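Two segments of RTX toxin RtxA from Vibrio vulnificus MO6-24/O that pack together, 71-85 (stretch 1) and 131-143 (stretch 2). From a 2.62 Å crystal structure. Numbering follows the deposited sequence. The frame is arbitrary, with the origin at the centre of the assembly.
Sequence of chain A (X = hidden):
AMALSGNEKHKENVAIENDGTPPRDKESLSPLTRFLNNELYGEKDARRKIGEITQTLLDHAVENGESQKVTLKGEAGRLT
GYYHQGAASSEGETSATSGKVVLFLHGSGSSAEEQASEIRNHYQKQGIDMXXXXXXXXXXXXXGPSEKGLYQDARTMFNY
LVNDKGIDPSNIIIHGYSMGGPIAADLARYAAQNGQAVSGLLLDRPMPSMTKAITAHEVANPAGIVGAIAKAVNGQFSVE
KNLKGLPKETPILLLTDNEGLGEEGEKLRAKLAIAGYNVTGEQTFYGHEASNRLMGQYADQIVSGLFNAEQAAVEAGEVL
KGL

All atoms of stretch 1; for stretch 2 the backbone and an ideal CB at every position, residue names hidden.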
ATOM      1  N   THR A  71      -4.618 -12.035  11.688  1.00 86.89           N
ATOM      2  CA  THR A  71      -5.856 -11.237  11.712  1.00 83.90           C
ATOM      3  C   THR A  71      -5.712 -10.131  12.742  1.00 76.77           C
ATOM      4  O   THR A  71      -5.289 -10.386  13.866  1.00 79.90           O
ATOM      5  CB  THR A  71      -7.093 -12.082  12.086  1.00 82.55           C
ATOM      6  OG1 THR A  71      -7.347 -13.068  11.073  1.00 93.91           O
ATOM      7  CG2 THR A  71      -8.320 -11.195  12.230  1.00 79.59           C
ATOM      8  N   LEU A  72      -6.112  -8.917  12.364  1.00 74.30           N
ATOM      9  CA  LEU A  72      -5.966  -7.742  13.226  1.00 79.33           C
ATOM     10  C   LEU A  72      -7.343  -7.151  13.535  1.00 85.47           C
ATOM     11  O   LEU A  72      -8.283  -7.332  12.757  1.00 81.52           O
ATOM     12  CB  LEU A  72      -5.089  -6.689  12.536  1.00 84.19           C
ATOM     13  CG  LEU A  72      -3.727  -7.126  11.968  1.00 79.32           C
ATOM     14  CD1 LEU A  72      -3.002  -5.910  11.420  1.00 76.95           C
ATOM     15  CD2 LEU A  72      -2.861  -7.817  13.013  1.00 76.97           C
ATOM     16  N   LYS A  73      -7.456  -6.454  14.671  1.00 89.54           N
ATOM     17  CA  LYS A  73      -8.685  -5.711  15.015  1.00 90.48           C
ATOM     18  C   LYS A  73      -8.711  -4.340  14.335  1.00 82.80           C
ATOM     19  O   LYS A  73      -8.260  -3.326  14.896  1.00 73.48           O
ATOM     20  CB  LYS A  73      -8.838  -5.534  16.538  1.00107.80           C
ATOM     21  CG  LYS A  73     -10.115  -4.784  16.948  1.00120.59           C
ATOM     22  CD  LYS A  73      -9.930  -3.863  18.154  1.00119.70           C
ATOM     23  CE  LYS A  73      -9.601  -4.642  19.417  1.00124.95           C
ATOM     24  NZ  LYS A  73     -10.150  -3.996  20.641  1.00119.04           N
ATOM     25  N   GLY A  74      -9.277  -4.305  13.139  1.00 78.84           N
ATOM     26  CA  GLY A  74      -9.515  -3.039  12.452  1.00 80.69           C
ATOM     27  C   GLY A  74     -10.636  -2.261  13.101  1.00 80.06           C
ATOM     28  O   GLY A  74     -11.379  -2.793  13.925  1.00 84.51           O
ATOM     29  N   GLU A  75     -10.758  -0.995  12.725  1.00 88.24           N
ATOM     30  CA  GLU A  75     -11.789  -0.124  13.286  1.00 89.53           C
ATOM     31  C   GLU A  75     -13.206  -0.415  12.741  1.00 83.72           C
ATOM     32  O   GLU A  75     -14.194  -0.096  13.400  1.00 92.90           O
ATOM     33  CB  GLU A  75     -11.422   1.346  13.081  1.00 96.68           C
ATOM     34  CG  GLU A  75     -12.400   2.315  13.744  1.00120.62           C
ATOM     35  CD  GLU A  75     -12.015   3.770  13.568  1.00130.40           C
ATOM     36  OE1 GLU A  75     -11.064   4.049  12.801  1.00123.45           O
ATOM     37  OE2 GLU A  75     -12.679   4.639  14.184  1.00131.66           O
ATOM     38  N   ALA A  76     -13.299  -1.031  11.563  1.00 78.72           N
ATOM     39  CA  ALA A  76     -14.602  -1.405  10.965  1.00 67.29           C
ATOM     40  C   ALA A  76     -14.830  -2.914  10.956  1.00 63.72           C
ATOM     41  O   ALA A  76     -15.872  -3.379  10.513  1.00 68.80           O
ATOM     42  CB  ALA A  76     -14.721  -0.857   9.546  1.00 58.54           C
ATOM     43  N   GLY A  77     -13.870  -3.685  11.446  1.00 68.53           N
ATOM     44  CA  GLY A  77     -13.897  -5.139  11.243  1.00 68.61           C
ATOM     45  C   GLY A  77     -12.502  -5.733  11.276  1.00 74.61           C
ATOM     46  O   GLY A  77     -11.575  -5.121  11.810  1.00 71.85           O
ATOM     47  N   ARG A  78     -12.344  -6.927  10.709  1.00 79.43           N
ATOM     48  CA  ARG A  78     -11.045  -7.601  10.748  1.00 78.58           C
ATOM     49  C   ARG A  78     -10.236  -7.478   9.452  1.00 74.56           C
ATOM     50  O   ARG A  78     -10.787  -7.287   8.362  1.00 66.17           O
ATOM     51  CB  ARG A  78     -11.172  -9.047  11.234  1.00 81.19           C
ATOM     52  CG  ARG A  78     -11.883 -10.012  10.312  1.00 86.63           C
ATOM     53  CD  ARG A  78     -12.352 -11.235  11.088  1.00 82.82           C
ATOM     54  NE  ARG A  78     -13.000 -12.209  10.220  1.00 91.08           N
ATOM     55  CZ  ARG A  78     -14.237 -12.091   9.737  1.00 91.30           C
ATOM     56  NH1 ARG A  78     -14.739 -13.042   8.960  1.00 91.01           N
ATOM     57  NH2 ARG A  78     -14.986 -11.039  10.041  1.00 95.80           N
ATOM     58  N   LEU A  79      -8.917  -7.483   9.629  1.00 74.15           N
ATOM     59  CA  LEU A  79      -7.959  -7.205   8.560  1.00 77.37           C
ATOM     60  C   LEU A  79      -7.021  -8.394   8.413  1.00 78.26           C
ATOM     61  O   LEU A  79      -6.195  -8.665   9.291  1.00 76.69           O
ATOM     62  CB  LEU A  79      -7.133  -5.958   8.883  1.00 77.78           C
ATOM     63  CG  LEU A  79      -7.870  -4.627   9.024  1.00 76.20           C
ATOM     64  CD1 LEU A  79      -6.948  -3.558   9.606  1.00 73.25           C
ATOM     65  CD2 LEU A  79      -8.434  -4.175   7.684  1.00 75.32           C
ATOM     66  N   THR A  80      -7.126  -9.086   7.288  1.00 73.31           N
ATOM     67  CA  THR A  80      -6.536 -10.408   7.166  1.00 74.27           C
ATOM     68  C   THR A  80      -5.371 -10.429   6.189  1.00 74.68           C
ATOM     69  O   THR A  80      -5.425  -9.820   5.121  1.00 73.26           O
ATOM     70  CB  THR A  80      -7.583 -11.401   6.692  1.00 69.69           C
ATOM     71  OG1 THR A  80      -8.083 -10.978   5.423  1.00 67.94           O
ATOM     72  CG2 THR A  80      -8.715 -11.467   7.686  1.00 72.52           C
ATOM     73  N   GLY A  81      -4.310 -11.121   6.580  1.00 81.17           N
ATOM     74  CA  GLY A  81      -3.292 -11.573   5.636  1.00 85.52           C
ATOM     75  C   GLY A  81      -2.190 -12.363   6.315  1.00 83.48           C
ATOM     76  O   GLY A  81      -2.441 -13.118   7.255  1.00 82.58           O
ATOM     77  N   TYR A  82      -0.963 -12.191   5.835  1.00 84.14           N
ATOM     78  CA  TYR A  82       0.177 -12.921   6.382  1.00 77.62           C
ATOM     79  C   TYR A  82       1.276 -11.993   6.876  1.00 78.39           C
ATOM     80  O   TYR A  82       1.376 -10.824   6.478  1.00 66.56           O
ATOM     81  CB  TYR A  82       0.744 -13.904   5.360  1.00 66.02           C
ATOM     82  CG  TYR A  82      -0.273 -14.876   4.803  1.00 68.46           C
ATOM     83  CD1 TYR A  82      -1.246 -14.452   3.912  1.00 65.20           C
ATOM     84  CD2 TYR A  82      -0.235 -16.229   5.134  1.00 72.96           C
ATOM     85  CE1 TYR A  82      -2.169 -15.337   3.382  1.00 70.29           C
ATOM     86  CE2 TYR A  82      -1.147 -17.129   4.598  1.00 72.45           C
ATOM     87  CZ  TYR A  82      -2.119 -16.681   3.726  1.00 72.60           C
ATOM     88  OH  TYR A  82      -3.044 -17.572   3.192  1.00 70.89           O
ATOM     89  N   TYR A  83       2.056 -12.526   7.805  1.00 84.57           N
ATOM     90  CA  TYR A  83       3.368 -12.010   8.128  1.00 80.66           C
ATOM     91  C   TYR A  83       4.379 -12.987   7.567  1.00 82.63           C
ATOM     92  O   TYR A  83       4.447 -14.122   8.023  1.00 84.80           O
ATOM     93  CB  TYR A  83       3.522 -11.925   9.638  1.00 76.26           C
ATOM     94  CG  TYR A  83       4.757 -11.202  10.071  1.00 74.55           C
ATOM     95  CD1 TYR A  83       4.750  -9.827  10.234  1.00 76.71           C
ATOM     96  CD2 TYR A  83       5.936 -11.889  10.325  1.00 74.24           C
ATOM     97  CE1 TYR A  83       5.887  -9.144  10.637  1.00 81.04           C
ATOM     98  CE2 TYR A  83       7.079 -11.221  10.734  1.00 78.00           C
ATOM     99  CZ  TYR A  83       7.051  -9.847  10.891  1.00 81.36           C
ATOM    100  OH  TYR A  83       8.183  -9.170  11.291  1.00 82.39           O
ATOM    101  N   HIS A  84       5.127 -12.567   6.550  1.00 94.03           N
ATOM    102  CA  HIS A  84       6.211 -13.396   5.997  1.00 91.06           C
ATOM    103  C   HIS A  84       7.568 -12.977   6.576  1.00 92.13           C
ATOM    104  O   HIS A  84       7.866 -11.782   6.642  1.00 82.14           O
ATOM    105  CB  HIS A  84       6.284 -13.267   4.479  1.00 91.02           C
ATOM    106  CG  HIS A  84       4.958 -13.200   3.790  1.00 88.06           C
ATOM    107  ND1 HIS A  84       4.246 -14.327   3.436  1.00 87.86           N
ATOM    108  CD2 HIS A  84       4.291 -12.152   3.253  1.00 87.61           C
ATOM    109  CE1 HIS A  84       3.166 -13.972   2.763  1.00 82.55           C
ATOM    110  NE2 HIS A  84       3.170 -12.658   2.632  1.00 92.51           N
ATOM    111  N   GLN A  85       8.413 -13.954   6.919  1.00105.32           N
ATOM    112  CA  GLN A  85       9.719 -13.662   7.559  1.00108.09           C
ATOM    113  C   GLN A  85      10.945 -14.229   6.841  1.00103.68           C
ATOM    114  O   GLN A  85      10.845 -15.140   6.015  1.00 96.91           O
ATOM    115  CB  GLN A  85       9.733 -14.086   9.038  1.00111.84           C
ATOM    116  CG  GLN A  85       9.468 -15.552   9.308  1.00119.21           C
ATOM    117  CD  GLN A  85       8.515 -15.751  10.471  1.00127.71           C
ATOM    118  OE1 GLN A  85       8.758 -15.260  11.577  1.00122.85           O
ATOM    119  NE2 GLN A  85       7.405 -16.442  10.219  1.00125.29           N
ATOM    120  N   UNK A 131       5.327  -7.540   6.359  1.00 80.07           N
ATOM    121  CA  UNK A 131       3.899  -7.561   6.748  1.00 82.56           C
ATOM    122  C   UNK A 131       3.009  -7.258   5.556  1.00 72.41           C
ATOM    123  O   UNK A 131       3.154  -6.215   4.921  1.00 73.62           O
ATOM    124  CB  UNK A 131       3.626  -6.553   7.866  1.00 82.56           C
ATOM    125  N   UNK A 132       2.058  -8.150   5.294  1.00 67.44           N
ATOM    126  CA  UNK A 132       1.224  -8.068   4.094  1.00 72.49           C
ATOM    127  C   UNK A 132      -0.245  -8.325   4.399  1.00 71.07           C
ATOM    128  O   UNK A 132      -0.724  -9.469   4.316  1.00 60.88           O
ATOM    129  CB  UNK A 132       1.714  -9.067   3.043  1.00 72.49           C
ATOM    130  N   UNK A 133      -0.955  -7.237   4.691  1.00 72.04           N
ATOM    131  CA  UNK A 133      -2.334  -7.277   5.187  1.00 72.17           C
ATOM    132  C   UNK A 133      -3.271  -6.502   4.264  1.00 67.12           C
ATOM    133  O   UNK A 133      -2.964  -5.382   3.836  1.00 66.06           O
ATOM    134  CB  UNK A 133      -2.408  -6.709   6.606  1.00 72.17           C
ATOM    135  N   UNK A 134      -4.404  -7.123   3.945  1.00 64.80           N
ATOM    136  CA  UNK A 134      -5.465  -6.466   3.181  1.00 64.61           C
ATOM    137  C   UNK A 134      -6.088  -5.298   3.947  1.00 65.38           C
ATOM    138  O   UNK A 134      -6.500  -5.432   5.095  1.00 64.75           O
ATOM    139  CB  UNK A 134      -6.550  -7.481   2.815  1.00 64.61           C
ATOM    140  N   UNK A 135      -6.232  -4.181   3.259  1.00 67.29           N
ATOM    141  CA  UNK A 135      -7.099  -3.098   3.698  1.00 65.02           C
ATOM    142  C   UNK A 135      -8.545  -3.571   3.687  1.00 65.02           C
ATOM    143  O   UNK A 135      -8.876  -4.556   3.015  1.00 63.25           O
ATOM    144  CB  UNK A 135      -6.925  -1.864   2.811  1.00 65.02           C
ATOM    145  N   UNK A 136      -9.416  -2.867   4.405  1.00 59.80           N
ATOM    146  CA  UNK A 136     -10.840  -3.212   4.392  1.00 62.64           C
ATOM    147  C   UNK A 136     -11.374  -3.387   2.965  1.00 59.70           C
ATOM    148  O   UNK A 136     -11.117  -2.559   2.092  1.00 59.92           O
ATOM    149  CB  UNK A 136     -11.646  -2.133   5.118  1.00 62.64           C
ATOM    150  N   UNK A 137     -12.109  -4.473   2.745  1.00 60.49           N
ATOM    151  CA  UNK A 137     -12.802  -4.710   1.474  1.00 67.17           C
ATOM    152  C   UNK A 137     -11.966  -5.481   0.473  1.00 70.40           C
ATOM    153  O   UNK A 137     -12.435  -5.806  -0.625  1.00 62.69           O
ATOM    154  CB  UNK A 137     -13.224  -3.377   0.854  1.00 67.17           C
ATOM    155  N   UNK A 138     -10.736  -5.799   0.875  1.00 71.91           N
ATOM    156  CA  UNK A 138      -9.767  -6.445   0.019  1.00 68.79           C
ATOM    157  C   UNK A 138      -9.391  -7.769   0.636  1.00 75.29           C
ATOM    158  O   UNK A 138      -9.275  -7.883   1.861  1.00 64.71           O
ATOM    159  CB  UNK A 138      -8.534  -5.565  -0.194  1.00 68.79           C
ATOM    160  N   UNK A 139      -9.164  -8.757  -0.228  1.00 81.46           N
ATOM    161  CA  UNK A 139      -8.914 -10.141   0.186  1.00 70.76           C
ATOM    162  C   UNK A 139      -9.983 -10.675   1.120  1.00 71.94           C
ATOM    163  O   UNK A 139     -11.146 -10.806   0.737  1.00 67.83           O
ATOM    164  CB  UNK A 139      -7.548 -10.246   0.867  1.00 70.76           C
ATOM    165  N   UNK A 140      -9.584 -10.973   2.355  1.00 75.38           N
ATOM    166  CA  UNK A 140     -10.488 -11.549   3.357  1.00 79.06           C
ATOM    167  C   UNK A 140     -10.791 -10.556   4.497  1.00 75.65           C
ATOM    168  O   UNK A 140     -11.360 -10.931   5.519  1.00 73.23           O
ATOM    169  CB  UNK A 140      -9.879 -12.829   3.931  1.00 79.06           C
ATOM    170  N   UNK A 141     -10.428  -9.290   4.315  1.00 74.00           N
ATOM    171  CA  UNK A 141     -10.646  -8.283   5.350  1.00 71.77           C
ATOM    172  C   UNK A 141     -12.075  -7.789   5.277  1.00 67.82           C
ATOM    173  O   UNK A 141     -12.652  -7.720   4.191  1.00 63.52           O
ATOM    174  CB  UNK A 141      -9.665  -7.118   5.203  1.00 71.77           C
ATOM    175  N   UNK A 142     -12.646  -7.444   6.428  1.00 69.04           N
ATOM    176  CA  UNK A 142     -14.044  -7.013   6.481  1.00 72.81           C
ATOM    177  C   UNK A 142     -14.195  -5.596   6.015  1.00 70.60           C
ATOM    178  O   UNK A 142     -13.314  -4.769   6.230  1.00 64.66           O
ATOM    179  CB  UNK A 142     -14.603  -7.152   7.898  1.00 72.81           C
ATOM    180  N   UNK A 143     -15.365  -5.312   5.459  1.00 70.64           N
ATOM    181  CA  UNK A 143     -15.820  -3.953   5.251  1.00 71.92           C
ATOM    182  C   UNK A 143     -15.708  -3.527   3.811  1.00 72.07           C
ATOM    183  O   UNK A 143     -15.680  -4.359   2.904  1.00 75.52           O
ATOM    184  CB  UNK A 143     -15.028  -2.989   6.138  1.00 71.92           C
TER

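Position 131 begins the visible part of a strand that runs antiparallel to strand 78-84. Its ideal CB lies on the same face of the sheet as Tyr83, 4.2 Å from Tyr83 CD1, so an apolar side chain suits it, branched or aromatic. It is Leu131, whose CD1 meets the edge of the tyrosine ring, 4.1 Å from Tyr83 CD1.

Position 132 pairs with Tyr82 through two backbone hydrogen bonds, Tyr82 N to O of 132 (3.1 Å) and N of 132 to Tyr82 O (3.0 Å). Its ideal CB is 3.9 Å from both Tyr82 O and His84 NE2, favouring something small. Ala132 fits.

Position 133 lies opposite Gly81, where the backbones come close (CA to CA, 4.4 Å). Its CB points sideways, with Leu72 and Leu79 within reach, so a medium aliphatic residue is expected. In Val133, CG1 packs 3.8 Å from Leu79 CB and CG2 lies 4.4 Å from Leu72 CD1.

At 134 the backbone N donates to Thr80 O (3.1 Å), and the ideal CB of 134 is 3.5 Å from Thr80 O. A side-chain donor would be useful. The residue is Asn134, whose ND2 gives Thr80 O a second hydrogen bond at 3.2 Å.

Position 135 points away and stretch 1 barely constrains it; it is Leu135. Position 136 points sideways, and a long side chain could reach the loop at Ala76. Arg136 does so, with Ala76 CB over one face of its guanidinium, 3.8 Å from NH2.

Positions 137 and 139 have positive phi. At 137 a CB would jam against the preceding carbonyl, requiring glycine; 139 merely favours it. They are Gly137 and Gly139. Position 138, between them, finds no partner here and holds Tyr138.

At 140 any CB sits tight beside Thr80 OG1, whose place is less certain, so this says little about residue type; a polar or charged side chain continuing past the threonine would do. It is Glu140.

Position 141 places its CB 3.8 Å from Thr80 N, a donor that invites a short acceptor. Ser141 answers: OG accepts from Thr80 N at 2.7 Å and donates to Asn134 O at 2.8 Å, tying the loop together.

At 142 the backbone N donates to Arg78 O (2.7 Å), while CB points toward stretch 1, 3.6 Å from Arg78 N. A donor and a positive charge call for a short acid. Asp142 OD2 accepts from Arg78 N (3.0 Å) and forms a salt bridge with Arg78 NH2, modelled at a very short 2.4 Å.

Position 143 has backbone angles that would jam a CB against the preceding carbonyl; it is Gly143.

Stretch 2 (131-143) LAVNLRGYGESDG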
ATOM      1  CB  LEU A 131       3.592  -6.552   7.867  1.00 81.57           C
ATOM      2  CG  LEU A 131       2.088  -6.415   8.204  1.00 83.91           C
ATOM      3  CD1 LEU A 131       1.541  -7.725   8.746  1.00 84.73           C
ATOM      4  CD2 LEU A 131       1.781  -5.277   9.178  1.00 86.13           C
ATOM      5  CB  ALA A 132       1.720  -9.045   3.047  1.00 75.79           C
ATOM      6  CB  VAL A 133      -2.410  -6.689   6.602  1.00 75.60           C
ATOM      7  CG1 VAL A 133      -3.844  -6.625   7.100  1.00 77.67           C
ATOM      8  CG2 VAL A 133      -1.561  -7.525   7.538  1.00 76.94           C
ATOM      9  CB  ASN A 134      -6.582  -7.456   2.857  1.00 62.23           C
ATOM     10  CG  ASN A 134      -6.237  -8.382   1.723  1.00 59.14           C
ATOM     11  OD1 ASN A 134      -6.017  -7.951   0.595  1.00 64.40           O
ATOM     12  ND2 ASN A 134      -6.226  -9.668   2.006  1.00 61.38           N
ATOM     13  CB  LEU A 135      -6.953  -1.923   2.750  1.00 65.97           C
ATOM     14  CG  LEU A 135      -5.510  -1.455   2.581  1.00 67.93           C
ATOM     15  CD1 LEU A 135      -5.339  -0.672   1.293  1.00 69.40           C
ATOM     16  CD2 LEU A 135      -5.103  -0.634   3.792  1.00 71.78           C
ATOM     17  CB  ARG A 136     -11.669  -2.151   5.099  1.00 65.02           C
ATOM     18  CG  ARG A 136     -11.761  -0.841   4.347  1.00 65.60           C
ATOM     19  CD  ARG A 136     -12.486   0.183   5.175  1.00 67.90           C
ATOM     20  NE  ARG A 136     -11.709   0.580   6.340  1.00 64.96           N
ATOM     21  CZ  ARG A 136     -12.172   1.356   7.310  1.00 63.49           C
ATOM     22  NH1 ARG A 136     -11.393   1.665   8.337  1.00 64.96           N
ATOM     23  NH2 ARG A 136     -13.403   1.857   7.236  1.00 64.99           N
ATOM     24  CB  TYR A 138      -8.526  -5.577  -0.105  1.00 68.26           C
ATOM     25  CG  TYR A 138      -8.673  -4.464  -1.109  1.00 66.58           C
ATOM     26  CD1 TYR A 138      -8.495  -4.708  -2.463  1.00 62.59           C
ATOM     27  CD2 TYR A 138      -8.971  -3.166  -0.707  1.00 60.63           C
ATOM     28  CE1 TYR A 138      -8.593  -3.690  -3.393  1.00 62.56           C
ATOM     29  CE2 TYR A 138      -9.077  -2.138  -1.633  1.00 61.51           C
ATOM     30  CZ  TYR A 138      -8.889  -2.404  -2.976  1.00 63.36           C
ATOM     31  OH  TYR A 138      -9.010  -1.393  -3.915  1.00 66.67           O
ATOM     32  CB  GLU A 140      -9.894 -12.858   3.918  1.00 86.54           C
ATOM     33  CG  GLU A 140     -10.400 -14.136   3.252  1.00 94.23           C
ATOM     34  CD  GLU A 140     -10.000 -15.402   4.020  1.00103.90           C
ATOM     35  OE1 GLU A 140      -8.859 -15.468   4.529  1.00 94.93           O
ATOM     36  OE2 GLU A 140     -10.830 -16.337   4.113  1.00110.14           O
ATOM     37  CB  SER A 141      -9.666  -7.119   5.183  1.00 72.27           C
ATOM     38  OG  SER A 141      -8.326  -7.551   5.391  1.00 69.55           O
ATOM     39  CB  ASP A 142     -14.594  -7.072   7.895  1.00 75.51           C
ATOM     40  CG  ASP A 142     -14.819  -8.470   8.371  1.00 78.75           C
ATOM     41  OD1 ASP A 142     -15.482  -9.261   7.655  1.00 77.41           O
ATOM     42  OD2 ASP A 142     -14.348  -8.766   9.488  1.00 73.27           O
TER
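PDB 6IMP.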